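Local coordinates for uncharacterized ACR, COG1565 superfamily (PDB 4F3N), which is of unconfirmed function but belongs to the S-adenosylmethionine-dependent methyltransferase superfamily and may methylate protein arginines symmetrically, at residues S79-R84 and G243-A248; L125-A130 and L376-P381; V222-K227 and C233-S238. One frame throughout, in Å; residues are numbered along the deposited sequence.

Overall arrangement
Contacts 1 and 3 are neighbours, with centres about 10 Å apart, whereas contact 2 has its centre about 44 Å from theirs, on the opposite side of the chain's centre. Contact 3 is buried and joins two strands of the antiparallel sheet by backbone bonds, a salt bridge and a water. Contact 1, partly buried (Tyr-81 buried, Phe-245 partly exposed), sets the next strand, 245-250, against helix 78-87 through one pair of aromatic rings; backbone hydrogen bonds from Ser-238 N to Val-246 O and from Gly-236 N to Ala-248 O tie the two together. Contact 2 is a surface contact between a helix and a loop, and its chemistry is purely polar: a long charge pair with a water alongside.

Contact 1. Residues S79-R84 and G243-A248; sequences SRYMER and GAFVFA
Tyr-81 and Phe-245 meet as a T-shaped pair and account for the whole contact between helix segment 79-84 and segment 243-248. Only 79 Å² is buried between the segments, counting both sides. The tyrosine presents its edge: CE1 stands over the centre of one face of the phenylalanine ring, 4.1 Å above its plane. The closest atoms are Tyr-81 CE1 and Phe-245 CE1, 4.2 Å apart. Ring centroids are separated by 5.4 Å and the planes are inclined at 68°, so the stack is edge-to-face but not strictly perpendicular.

The two backbones stay well apart, with CA of Tyr-81 and CA of Phe-245 10.1 Å from each other, and the rings span that interval. On the helix, CG of Tyr-81 lies anti to the backbone N (chi1 176°), which carries the ring out from the helix toward the strand. Here helix 78-87 packs beside strand 245-250 of the antiparallel sheet, with helix 52-71 adding to the surroundings: Leu-65 touches both rings, and Arg-66 and Ile-69 add to the packing on Phe-245. Tyr-81 is the buried member. It also touches Val-237 of the adjoining strand, meets Phe-329 edge-to-face, and has its hydroxyl hydrogen-bonded to Pro-328 O, a polar tether beyond the ring pair.

The other side of the contact is looser. Phe-245 is partly exposed, and the chain before it reaches the surface at Ala-244. Two residues along the strand, Phe-247 CE1 comes no nearer than 6.8 Å to Tyr-81 CD2, and that ring packs instead on Leu-224, Pro-328 and Phe-329.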
ATOM      1  N   SER A  79      -4.550   0.162 -16.013  1.00  8.91           N
ATOM      2  CA  SER A  79      -3.958   1.193 -15.109  1.00  9.39           C
ATOM      3  C   SER A  79      -4.767   2.493 -15.171  1.00  9.55           C
ATOM      4  O   SER A  79      -4.966   3.182 -14.166  1.00  8.88           O
ATOM      5  CB  SER A  79      -2.494   1.457 -15.465  1.00  9.92           C
ATOM      6  OG  SER A  79      -2.319   1.660 -16.887  1.00 10.41           O
ATOM      7  N   ARG A  80      -5.190   2.837 -16.378  1.00  9.91           N
ATOM      8  CA  ARG A  80      -5.891   4.112 -16.593  1.00 10.78           C
ATOM      9  C   ARG A  80      -7.307   4.019 -15.973  1.00 10.25           C
ATOM     10  O   ARG A  80      -7.785   4.943 -15.322  1.00 10.30           O
ATOM     11  CB  ARG A  80      -5.960   4.420 -18.069  1.00 12.20           C
ATOM     12  CG  ARG A  80      -6.751   5.685 -18.379  1.00 13.61           C
ATOM     13  CD  ARG A  80      -6.192   6.938 -17.729  1.00 15.62           C
ATOM     14  NE  ARG A  80      -7.006   8.062 -18.172  1.00 17.21           N
ATOM     15  CZ  ARG A  80      -6.915   9.285 -17.683  1.00 19.44           C
ATOM     16  NH1 ARG A  80      -6.024   9.586 -16.727  1.00 20.45           N
ATOM     17  NH2 ARG A  80      -7.747  10.207 -18.137  1.00 21.23           N
ATOM     18  N   TYR A  81      -7.973   2.897 -16.239  1.00  9.53           N
ATOM     19  CA  TYR A  81      -9.252   2.606 -15.628  1.00  9.21           C
ATOM     20  C   TYR A  81      -9.156   2.695 -14.110  1.00  9.32           C
ATOM     21  O   TYR A  81      -9.948   3.393 -13.446  1.00  9.08           O
ATOM     22  CB  TYR A  81      -9.775   1.220 -16.082  1.00  9.01           C
ATOM     23  CG  TYR A  81     -11.049   0.847 -15.394  1.00  8.62           C
ATOM     24  CD1 TYR A  81     -12.270   1.258 -15.894  1.00  8.90           C
ATOM     25  CD2 TYR A  81     -11.035   0.105 -14.212  1.00  8.67           C
ATOM     26  CE1 TYR A  81     -13.471   0.929 -15.237  1.00  8.80           C
ATOM     27  CE2 TYR A  81     -12.195  -0.186 -13.544  1.00  8.65           C
ATOM     28  CZ  TYR A  81     -13.404   0.248 -14.028  1.00  8.90           C
ATOM     29  OH  TYR A  81     -14.573  -0.062 -13.343  1.00  9.15           O
ATOM     30  N   MET A  82      -8.181   1.986 -13.554  1.00  9.53           N
ATOM     31  CA  MET A  82      -8.032   1.924 -12.120  1.00  9.76           C
ATOM     32  C   MET A  82      -7.690   3.309 -11.568  1.00 10.81           C
ATOM     33  O   MET A  82      -8.208   3.730 -10.541  1.00 10.66           O
ATOM     34  CB  MET A  82      -6.918   0.938 -11.762  1.00  9.67           C
ATOM     35  CG  MET A  82      -6.843   0.618 -10.295  1.00  9.85           C
ATOM     36  SD  MET A  82      -5.652  -0.700 -10.071  1.00 10.17           S
ATOM     37  CE  MET A  82      -5.176  -0.405  -8.375  1.00  9.84           C
ATOM     38  N   GLU A  83      -6.837   4.033 -12.279  1.00 12.11           N
ATOM     39  CA  GLU A  83      -6.482   5.399 -11.811  1.00 14.21           C
ATOM     40  C   GLU A  83      -7.729   6.256 -11.681  1.00 13.95           C
ATOM     41  O   GLU A  83      -7.927   6.980 -10.672  1.00 13.64           O
ATOM     42  CB  GLU A  83      -5.491   6.064 -12.741  1.00 16.77           C
ATOM     43  CG  GLU A  83      -5.203   7.545 -12.407  1.00 21.47           C
ATOM     44  CD  GLU A  83      -4.383   8.224 -13.487  1.00 26.08           C
ATOM     45  OE1 GLU A  83      -4.014   7.562 -14.488  1.00 31.30           O
ATOM     46  OE2 GLU A  83      -4.156   9.453 -13.375  1.00 34.26           O
ATOM     47  N   ARG A  84      -8.590   6.203 -12.691  1.00 12.99           N
ATOM     48  CA  ARG A  84      -9.745   7.064 -12.687  1.00 14.23           C
ATOM     49  C   ARG A  84     -10.825   6.658 -11.657  1.00 12.73           C
ATOM     50  O   ARG A  84     -11.370   7.526 -10.950  1.00 12.86           O
ATOM     51  CB  ARG A  84     -10.317   7.180 -14.121  1.00 16.00           C
ATOM     52  CG  ARG A  84      -9.432   7.966 -15.072  1.00 18.91           C
ATOM     53  CD  ARG A  84      -9.129   9.368 -14.565  1.00 21.67           C
ATOM     54  NE  ARG A  84     -10.307  10.234 -14.584  1.00 24.43           N
ATOM     55  CZ  ARG A  84     -10.310  11.507 -14.164  1.00 25.44           C
ATOM     56  NH1 ARG A  84     -11.420  12.234 -14.225  1.00 26.24           N
ATOM     57  NH2 ARG A  84      -9.209  12.051 -13.665  1.00 26.54           N
ATOM     58  N   GLY A 243     -22.880  -1.492 -23.795  1.00 19.66           N
ATOM     59  CA  GLY A 243     -22.304  -0.415 -23.016  1.00 18.41           C
ATOM     60  C   GLY A 243     -21.634  -0.842 -21.716  1.00 17.18           C
ATOM     61  O   GLY A 243     -21.284   0.006 -20.904  1.00 17.70           O
ATOM     62  N   ALA A 244     -21.408  -2.132 -21.503  1.00 14.88           N
ATOM     63  CA  ALA A 244     -20.781  -2.589 -20.261  1.00 13.81           C
ATOM     64  C   ALA A 244     -19.276  -2.606 -20.418  1.00 12.71           C
ATOM     65  O   ALA A 244     -18.779  -2.863 -21.505  1.00 11.58           O
ATOM     66  CB  ALA A 244     -21.242  -3.984 -19.874  1.00 14.07           C
ATOM     67  N   PHE A 245     -18.575  -2.364 -19.308  1.00 12.08           N
ATOM     68  CA  PHE A 245     -17.107  -2.510 -19.340  1.00 11.84           C
ATOM     69  C   PHE A 245     -16.824  -4.005 -19.539  1.00 11.94           C
ATOM     70  O   PHE A 245     -17.511  -4.846 -18.941  1.00 12.09           O
ATOM     71  CB  PHE A 245     -16.451  -2.039 -18.063  1.00 12.16           C
ATOM     72  CG  PHE A 245     -16.602  -0.547 -17.822  1.00 12.85           C
ATOM     73  CD1 PHE A 245     -15.996   0.361 -18.653  1.00 13.31           C
ATOM     74  CD2 PHE A 245     -17.379  -0.084 -16.774  1.00 13.73           C
ATOM     75  CE1 PHE A 245     -16.132   1.735 -18.439  1.00 13.91           C
ATOM     76  CE2 PHE A 245     -17.541   1.282 -16.550  1.00 14.77           C
ATOM     77  CZ  PHE A 245     -16.927   2.209 -17.405  1.00 14.17           C
ATOM     78  N   VAL A 246     -15.797  -4.311 -20.321  1.00 11.84           N
ATOM     79  CA  VAL A 246     -15.331  -5.689 -20.544  0.60 11.57           C
ATOM     80  C   VAL A 246     -13.807  -5.669 -20.564  1.00 11.40           C
ATOM     81  O   VAL A 246     -13.235  -4.682 -21.027  1.00 10.94           O
ATOM     82  CB  VAL A 246     -15.866  -6.252 -21.881  0.60 12.07           C
ATOM     83  CG1 VAL A 246     -15.293  -5.537 -23.107  0.60 11.65           C
ATOM     84  CG2 VAL A 246     -15.586  -7.739 -21.973  0.60 11.82           C
ATOM     85  N   PHE A 247     -13.147  -6.707 -20.032  1.00 10.97           N
ATOM     86  CA  PHE A 247     -11.709  -6.833 -20.291  1.00 10.66           C
ATOM     87  C   PHE A 247     -11.502  -7.186 -21.763  1.00 10.59           C
ATOM     88  O   PHE A 247     -12.333  -7.876 -22.357  1.00 10.37           O
ATOM     89  CB  PHE A 247     -11.077  -7.943 -19.446  1.00 10.64           C
ATOM     90  CG  PHE A 247     -11.002  -7.645 -17.984  1.00 11.32           C
ATOM     91  CD1 PHE A 247     -10.174  -6.626 -17.505  1.00 11.81           C
ATOM     92  CD2 PHE A 247     -11.700  -8.419 -17.093  1.00 11.77           C
ATOM     93  CE1 PHE A 247     -10.085  -6.394 -16.139  1.00 12.15           C
ATOM     94  CE2 PHE A 247     -11.597  -8.214 -15.734  1.00 12.74           C
ATOM     95  CZ  PHE A 247     -10.795  -7.200 -15.266  1.00 12.74           C
ATOM     96  N   ALA A 248     -10.386  -6.748 -22.325  1.00 10.16           N
ATOM     97  CA  ALA A 248     -10.064  -7.021 -23.706  1.00 10.78           C
ATOM     98  C   ALA A 248      -8.598  -7.106 -23.836  1.00 11.32           C
ATOM     99  O   ALA A 248      -7.891  -6.225 -23.349  1.00 10.62           O
ATOM    100  CB  ALA A 248     -10.609  -5.944 -24.633  1.00 10.55           C
TER

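Contact 2. Residues L125-A130 and L376-P381; sequences LARPVA and LAEIDP
Arg-127 and Glu-378 reach toward each other from opposite directions and form a long salt bridge, with Arg-127 NH2 3.7 Å from Glu-378 OE2. Both side chains leave the backbone in the same way: each CG is anti to its own carbonyl carbon, at chi1 -66° in the arginine and in the glutamate alike. Beyond CG both chains are extended, which lets the charged groups meet in the gap between helix segment 125-130 and loop segment 376-381, the arginine covering the longer share.

The carboxylate oxygen approaches the guanidinium at its edge, near its plane, and the two flat groups are inclined by only 24°. At this spacing the pairing is probably mainly electrostatic, and a water supplies the hydrogen-bonded link. That water lies in the guanidinium plane at its edge, accepts from Arg-127 NH2 at 3.2 Å and donates to Glu-378 OE2 at 2.6 Å.

Glu-378 is exposed and sits in a type I beta turn between helices 372-376 and 384-398. Leu-376 and Ile-379 pack on helix 384-398, while on the other side of the bridge helix 118-136 rests through Ala-126 on helix 150-161 and through Leu-125 and Pro-128 on Phe-366 of helix 363-369.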
ATOM      1  N   LEU A 125       5.709  -0.238  15.833  1.00  8.40           N
ATOM      2  CA  LEU A 125       6.470   0.380  14.712  1.00  8.11           C
ATOM      3  C   LEU A 125       7.366   1.522  15.185  1.00  7.86           C
ATOM      4  O   LEU A 125       8.392   1.771  14.601  1.00  7.35           O
ATOM      5  CB  LEU A 125       5.515   0.884  13.632  1.00  8.33           C
ATOM      6  CG  LEU A 125       6.041   1.592  12.395  1.00  8.28           C
ATOM      7  CD1 LEU A 125       6.963   0.650  11.625  1.00  8.38           C
ATOM      8  CD2 LEU A 125       4.844   2.074  11.520  1.00  8.71           C
ATOM      9  N   ALA A 126       6.916   2.242  16.222  1.00  8.08           N
ATOM     10  CA  ALA A 126       7.671   3.355  16.794  1.00  8.44           C
ATOM     11  C   ALA A 126       9.091   2.946  17.165  1.00  8.97           C
ATOM     12  O   ALA A 126      10.040   3.743  17.086  1.00  9.43           O
ATOM     13  CB  ALA A 126       6.906   3.983  17.989  1.00  7.94           C
ATOM     14  N   ARG A 127       9.288   1.689  17.560  1.00 10.08           N
ATOM     15  CA  ARG A 127      10.640   1.262  17.942  1.00 11.04           C
ATOM     16  C   ARG A 127      11.676   1.247  16.815  1.00 10.16           C
ATOM     17  O   ARG A 127      12.691   1.953  16.908  1.00  9.34           O
ATOM     18  CB  ARG A 127      10.573  -0.031  18.728  1.00 13.66           C
ATOM     19  CG  ARG A 127       9.853   0.256  20.042  1.00 16.69           C
ATOM     20  CD  ARG A 127       9.508  -0.951  20.873  1.00 22.40           C
ATOM     21  NE  ARG A 127       8.667  -0.521  22.007  1.00 26.17           N
ATOM     22  CZ  ARG A 127       8.388  -1.275  23.061  1.00 31.44           C
ATOM     23  NH1 ARG A 127       8.864  -2.520  23.149  1.00 35.10           N
ATOM     24  NH2 ARG A 127       7.623  -0.773  24.036  1.00 34.42           N
ATOM     25  N   PRO A 128      11.419   0.485  15.734  1.00  9.09           N
ATOM     26  CA  PRO A 128      12.331   0.644  14.581  1.00  9.12           C
ATOM     27  C   PRO A 128      12.331   2.023  13.941  1.00  8.46           C
ATOM     28  O   PRO A 128      13.365   2.434  13.404  1.00  8.25           O
ATOM     29  CB  PRO A 128      11.859  -0.449  13.588  1.00  9.05           C
ATOM     30  CG  PRO A 128      10.466  -0.819  14.042  1.00  9.11           C
ATOM     31  CD  PRO A 128      10.374  -0.533  15.506  1.00  9.29           C
ATOM     32  N   VAL A 129      11.231   2.764  13.971  1.00  8.03           N
ATOM     33  CA  VAL A 129      11.259   4.132  13.478  1.00  8.17           C
ATOM     34  C   VAL A 129      12.253   4.961  14.300  1.00  8.56           C
ATOM     35  O   VAL A 129      13.106   5.639  13.755  1.00  9.42           O
ATOM     36  CB  VAL A 129       9.862   4.757  13.447  1.00  7.76           C
ATOM     37  CG1 VAL A 129       9.884   6.267  13.148  1.00  8.03           C
ATOM     38  CG2 VAL A 129       9.055   4.028  12.357  1.00  7.70           C
ATOM     39  N   ALA A 130      12.172   4.863  15.610  1.00  8.92           N
ATOM     40  CA  ALA A 130      13.113   5.604  16.477  1.00  8.91           C
ATOM     41  C   ALA A 130      14.563   5.149  16.238  1.00  9.17           C
ATOM     42  O   ALA A 130      15.496   5.967  16.166  1.00  9.00           O
ATOM     43  CB  ALA A 130      12.694   5.451  17.940  1.00  9.17           C
ATOM     44  N   LEU A 376       2.456  -6.128  24.539  1.00 21.53           N
ATOM     45  CA  LEU A 376       1.316  -6.875  25.136  1.00 22.23           C
ATOM     46  C   LEU A 376       1.546  -7.174  26.607  1.00 22.20           C
ATOM     47  O   LEU A 376       0.615  -7.062  27.420  1.00 24.15           O
ATOM     48  CB  LEU A 376       1.051  -8.199  24.375  1.00 21.58           C
ATOM     49  CG  LEU A 376      -0.123  -9.087  24.790  1.00 21.85           C
ATOM     50  CD1 LEU A 376      -1.440  -8.331  24.726  1.00 20.88           C
ATOM     51  CD2 LEU A 376      -0.139 -10.319  23.886  1.00 21.51           C
ATOM     52  N   ALA A 377       2.773  -7.543  26.959  1.00 23.81           N
ATOM     53  CA  ALA A 377       3.087  -7.980  28.341  1.00 24.87           C
ATOM     54  C   ALA A 377       3.038  -6.849  29.380  1.00 27.88           C
ATOM     55  O   ALA A 377       3.201  -7.118  30.569  1.00 31.47           O
ATOM     56  CB  ALA A 377       4.458  -8.666  28.387  1.00 24.29           C
ATOM     57  N   GLU A 378       2.859  -5.604  28.938  1.00 30.23           N
ATOM     58  CA  GLU A 378       2.632  -4.459  29.842  1.00 33.08           C
ATOM     59  C   GLU A 378       1.222  -4.500  30.450  1.00 34.30           C
ATOM     60  O   GLU A 378       0.964  -3.880  31.489  1.00 32.51           O
ATOM     61  CB  GLU A 378       2.804  -3.133  29.085  1.00 34.27           C
ATOM     62  CG  GLU A 378       4.220  -2.851  28.589  1.00 36.86           C
ATOM     63  CD  GLU A 378       4.301  -1.665  27.631  1.00 38.82           C
ATOM     64  OE1 GLU A 378       3.402  -0.796  27.655  1.00 41.98           O
ATOM     65  OE2 GLU A 378       5.277  -1.582  26.843  1.00 41.89           O
ATOM     66  N   ILE A 379       0.311  -5.211  29.789  1.00 31.24           N
ATOM     67  CA  ILE A 379      -1.043  -5.412  30.291  1.00 33.07           C
ATOM     68  C   ILE A 379      -1.145  -6.710  31.090  1.00 35.37           C
ATOM     69  O   ILE A 379      -0.756  -7.775  30.602  1.00 34.84           O
ATOM     70  CB  ILE A 379      -2.054  -5.500  29.139  1.00 32.04           C
ATOM     71  CG1 ILE A 379      -1.945  -4.285  28.217  1.00 32.53           C
ATOM     72  CG2 ILE A 379      -3.458  -5.651  29.712  1.00 34.49           C
ATOM     73  CD1 ILE A 379      -2.678  -4.468  26.912  1.00 30.20           C
ATOM     74  N   ASP A 380      -1.706  -6.643  32.296  1.00 37.85           N
ATOM     75  CA  ASP A 380      -1.821  -7.823  33.146  1.00 40.65           C
ATOM     76  C   ASP A 380      -2.975  -8.751  32.709  1.00 40.11           C
ATOM     77  O   ASP A 380      -4.054  -8.263  32.390  1.00 35.89           O
ATOM     78  CB  ASP A 380      -2.056  -7.388  34.594  1.00 44.49           C
ATOM     79  CG  ASP A 380      -1.786  -8.499  35.580  1.00 47.14           C
ATOM     80  OD1 ASP A 380      -2.756  -9.138  36.034  1.00 48.76           O
ATOM     81  OD2 ASP A 380      -0.591  -8.743  35.879  1.00 51.27           O
ATOM     82  N   PRO A 381      -2.769 -10.096  32.728  1.00 42.11           N
ATOM     83  CA  PRO A 381      -3.831 -10.964  32.188  1.00 41.89           C
ATOM     84  C   PRO A 381      -5.139 -10.971  32.991  1.00 41.23           C
ATOM     85  O   PRO A 381      -6.190 -11.276  32.422  1.00 40.35           O
ATOM     86  CB  PRO A 381      -3.188 -12.362  32.181  1.00 41.65           C
ATOM     87  CG  PRO A 381      -1.724 -12.118  32.267  1.00 43.23           C
ATOM     88  CD  PRO A 381      -1.582 -10.886  33.102  1.00 43.11           C
TER
HETATM   89  O   HOH W   1       7.555  -2.789  26.491  1.00 34.19           O

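Contact 3. Residues V222-K227 and C233-S238; sequences VRLVAK and CERGVS
Arg-223 and Glu-234, in the arginine conformer modelled here, are joined by a two-pronged salt bridge beside the paired backbones of 222-227 and 233-238; the arginine has a second conformer, which makes the bridge less certain. The straighter prong runs from Arg-223 NH2 to the syn lone pair of Glu-234 OE1, 3.0 Å long with an N-H...O angle of 163° and almost in the guanidinium plane. The second, from Arg-223 NE to Glu-234 OE2, is short at 2.7 Å but strongly bent (122°) and counts as weak. This mismatch accords with the 47° between the guanidinium and carboxylate planes. A bend at chi3 turns the arginine head toward the glutamate.

Glu-234 OE2 also takes a hydrogen bond from a water that accepts from Leu-224 N and donates to Arg-235 O, tying the carboxylate to both strands. Next to it, Leu-224 O receives Arg-235 N at 2.9 Å, with the donor well above the carbonyl plane.

The strands form a beta hairpin, 223-228 with 231-239, in the antiparallel sheet. Ala-226 and Cys-233 are a hydrogen-bonded pair, Ala-226 N to Cys-233 O and Cys-233 N to Ala-226 O, each 2.9 Å. Val-225 opposite Glu-234 is non-hydrogen-bonded, and Val-225 CA makes a CA-H...O contact with Cys-233 O at 3.3 Å. Across the face bearing Leu-224, Ala-226, Cys-233 and Arg-235, the arginine guanidinium passes by Ala-226 CB, positioned by its salt bridge from NE to Asp-249.

Farther out, strand 271-274 pairs with the other edge of 223-228, Arg-223 with Thr-274 and Val-225 with Thr-272, strand 245-250 flanks 231-239, and Trp-75 and Phe-252 pack on Glu-234.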
ATOM      1  N   VAL A 222      -2.319  -0.682 -11.403  1.00  8.84           N
ATOM      2  CA  VAL A 222      -1.580  -1.790 -12.012  1.00  9.21           C
ATOM      3  C   VAL A 222      -2.037  -1.966 -13.457  1.00  9.18           C
ATOM      4  O   VAL A 222      -3.148  -1.550 -13.811  1.00  8.56           O
ATOM      5  CB  VAL A 222      -1.763  -3.121 -11.259  1.00  9.26           C
ATOM      6  CG1 VAL A 222      -1.215  -3.008  -9.826  1.00  9.66           C
ATOM      7  CG2 VAL A 222      -3.247  -3.599 -11.240  1.00  9.40           C
ATOM      8  N   ARG A 223      -1.167  -2.546 -14.285  1.00  9.44           N
ATOM      9  CA  ARG A 223      -1.599  -3.007 -15.599  0.50  9.78           C
ATOM     10  C   ARG A 223      -1.844  -4.512 -15.478  1.00  9.47           C
ATOM     11  O   ARG A 223      -1.287  -5.175 -14.612  1.00  9.68           O
ATOM     12  CB  ARG A 223      -0.572  -2.618 -16.666  0.50 10.84           C
ATOM     13  CG  ARG A 223      -0.646  -1.135 -17.004  0.50 11.77           C
ATOM     14  CD  ARG A 223       0.540  -0.603 -17.818  0.50 13.27           C
ATOM     15  NE  ARG A 223       0.273  -0.570 -19.242  0.50 14.66           N
ATOM     16  CZ  ARG A 223       0.127   0.538 -19.985  0.50 16.10           C
ATOM     17  NH1 ARG A 223       0.231   1.757 -19.460  0.50 17.65           N
ATOM     18  NH2 ARG A 223      -0.112   0.432 -21.282  0.50 16.44           N
ATOM     19  N   LEU A 224      -2.697  -5.047 -16.325  1.00  9.29           N
ATOM     20  CA  LEU A 224      -2.939  -6.464 -16.362  1.00  9.42           C
ATOM     21  C   LEU A 224      -2.318  -7.057 -17.612  1.00  9.71           C
ATOM     22  O   LEU A 224      -2.334  -6.468 -18.701  1.00  9.63           O
ATOM     23  CB  LEU A 224      -4.433  -6.723 -16.341  1.00  9.19           C
ATOM     24  CG  LEU A 224      -5.176  -6.183 -15.099  1.00  9.12           C
ATOM     25  CD1 LEU A 224      -6.690  -6.361 -15.171  1.00  9.11           C
ATOM     26  CD2 LEU A 224      -4.656  -6.878 -13.847  1.00  9.40           C
ATOM     27  N   VAL A 225      -1.773  -8.250 -17.460  1.00 10.44           N
ATOM     28  CA  VAL A 225      -1.137  -8.911 -18.588  1.00 10.98           C
ATOM     29  C   VAL A 225      -1.647 -10.334 -18.658  1.00 11.82           C
ATOM     30  O   VAL A 225      -1.922 -10.949 -17.616  1.00 12.01           O
ATOM     31  CB  VAL A 225       0.395  -8.865 -18.475  1.00 11.21           C
ATOM     32  CG1 VAL A 225       0.884  -7.414 -18.540  1.00 11.63           C
ATOM     33  CG2 VAL A 225       0.934  -9.575 -17.199  1.00 11.70           C
ATOM     34  N   ALA A 226      -1.816 -10.847 -19.874  1.00 12.85           N
ATOM     35  CA  ALA A 226      -2.406 -12.165 -20.062  1.00 13.66           C
ATOM     36  C   ALA A 226      -1.543 -12.964 -21.020  1.00 15.22           C
ATOM     37  O   ALA A 226      -1.103 -12.448 -22.044  1.00 14.57           O
ATOM     38  CB  ALA A 226      -3.828 -12.050 -20.638  1.00 14.05           C
ATOM     39  N   LYS A 227      -1.366 -14.231 -20.706  1.00 16.65           N
ATOM     40  CA  LYS A 227      -0.551 -15.139 -21.537  1.00 19.30           C
ATOM     41  C   LYS A 227      -1.406 -15.802 -22.572  1.00 21.31           C
ATOM     42  O   LYS A 227      -2.250 -16.637 -22.240  1.00 20.40           O
ATOM     43  CB  LYS A 227       0.102 -16.213 -20.674  1.00 20.56           C
ATOM     44  CG  LYS A 227       1.008 -17.162 -21.484  1.00 23.17           C
ATOM     45  CD  LYS A 227       2.290 -16.491 -21.931  1.00 25.42           C
ATOM     46  CE  LYS A 227       3.193 -17.420 -22.762  1.00 27.41           C
ATOM     47  NZ  LYS A 227       3.553 -18.654 -22.029  1.00 28.81           N
ATOM     48  N   CYS A 233       0.300 -10.559 -23.692  1.00 18.26           N
ATOM     49  CA  CYS A 233      -0.303  -9.341 -24.188  1.00 17.71           C
ATOM     50  C   CYS A 233      -0.890  -8.556 -23.039  1.00 14.77           C
ATOM     51  O   CYS A 233      -0.869  -9.010 -21.901  1.00 13.65           O
ATOM     52  CB  CYS A 233      -1.379  -9.645 -25.179  1.00 18.92           C
ATOM     53  SG  CYS A 233      -2.744 -10.500 -24.449  1.00 24.84           S
ATOM     54  N   GLU A 234      -1.420  -7.385 -23.355  1.00 13.39           N
ATOM     55  CA  GLU A 234      -1.995  -6.537 -22.311  1.00 11.75           C
ATOM     56  C   GLU A 234      -3.499  -6.729 -22.249  1.00 10.99           C
ATOM     57  O   GLU A 234      -4.181  -6.711 -23.278  1.00 10.66           O
ATOM     58  CB  GLU A 234      -1.633  -5.072 -22.538  1.00 12.21           C
ATOM     59  CG  GLU A 234      -2.153  -4.193 -21.401  1.00 11.48           C
ATOM     60  CD  GLU A 234      -1.428  -2.887 -21.201  1.00 11.83           C
ATOM     61  OE1 GLU A 234      -0.668  -2.436 -22.103  1.00 12.44           O
ATOM     62  OE2 GLU A 234      -1.621  -2.320 -20.099  1.00 12.02           O
ATOM     63  N   ARG A 235      -4.003  -6.889 -21.017  1.00 10.12           N
ATOM     64  CA  ARG A 235      -5.392  -6.922 -20.731  1.00  9.90           C
ATOM     65  C   ARG A 235      -5.842  -5.512 -20.299  1.00  9.76           C
ATOM     66  O   ARG A 235      -5.466  -5.032 -19.243  1.00  9.43           O
ATOM     67  CB  ARG A 235      -5.680  -7.946 -19.648  1.00 10.43           C
ATOM     68  CG  ARG A 235      -7.168  -8.014 -19.324  1.00 10.60           C
ATOM     69  CD  ARG A 235      -7.572  -9.293 -18.645  1.00 11.22           C
ATOM     70  NE  ARG A 235      -7.473 -10.429 -19.554  1.00 11.70           N
ATOM     71  CZ  ARG A 235      -7.901 -11.666 -19.323  1.00 12.86           C
ATOM     72  NH1 ARG A 235      -8.491 -12.016 -18.183  1.00 13.34           N
ATOM     73  NH2 ARG A 235      -7.719 -12.575 -20.265  1.00 13.06           N
ATOM     74  N   GLY A 236      -6.665  -4.888 -21.143  1.00  9.42           N
ATOM     75  CA  GLY A 236      -7.208  -3.570 -20.859  1.00  8.77           C
ATOM     76  C   GLY A 236      -8.696  -3.601 -20.792  1.00  8.35           C
ATOM     77  O   GLY A 236      -9.329  -4.647 -20.526  1.00  8.48           O
ATOM     78  N   VAL A 237      -9.287  -2.426 -20.940  1.00  8.26           N
ATOM     79  CA  VAL A 237     -10.709  -2.246 -20.777  1.00  8.19           C
ATOM     80  C   VAL A 237     -11.333  -1.687 -22.052  1.00  8.78           C
ATOM     81  O   VAL A 237     -10.836  -0.689 -22.604  1.00  8.28           O
ATOM     82  CB  VAL A 237     -11.014  -1.332 -19.589  1.00  8.14           C
ATOM     83  CG1 VAL A 237     -12.534  -1.292 -19.372  1.00  8.30           C
ATOM     84  CG2 VAL A 237     -10.356  -1.848 -18.310  1.00  7.75           C
ATOM     85  N   SER A 238     -12.419  -2.340 -22.487  1.00  9.41           N
ATOM     86  CA  SER A 238     -13.234  -1.915 -23.603  1.00 10.10           C
ATOM     87  C   SER A 238     -14.697  -1.792 -23.171  1.00 10.75           C
ATOM     88  O   SER A 238     -15.015  -1.984 -22.010  1.00 10.45           O
ATOM     89  CB  SER A 238     -13.113  -2.905 -24.748  1.00 10.20           C
ATOM     90  OG  SER A 238     -11.815  -2.827 -25.321  1.00 11.33           O
TER
HETATM   91  O   HOH W   2      -3.577  -3.110 -18.547  1.00  7.34           O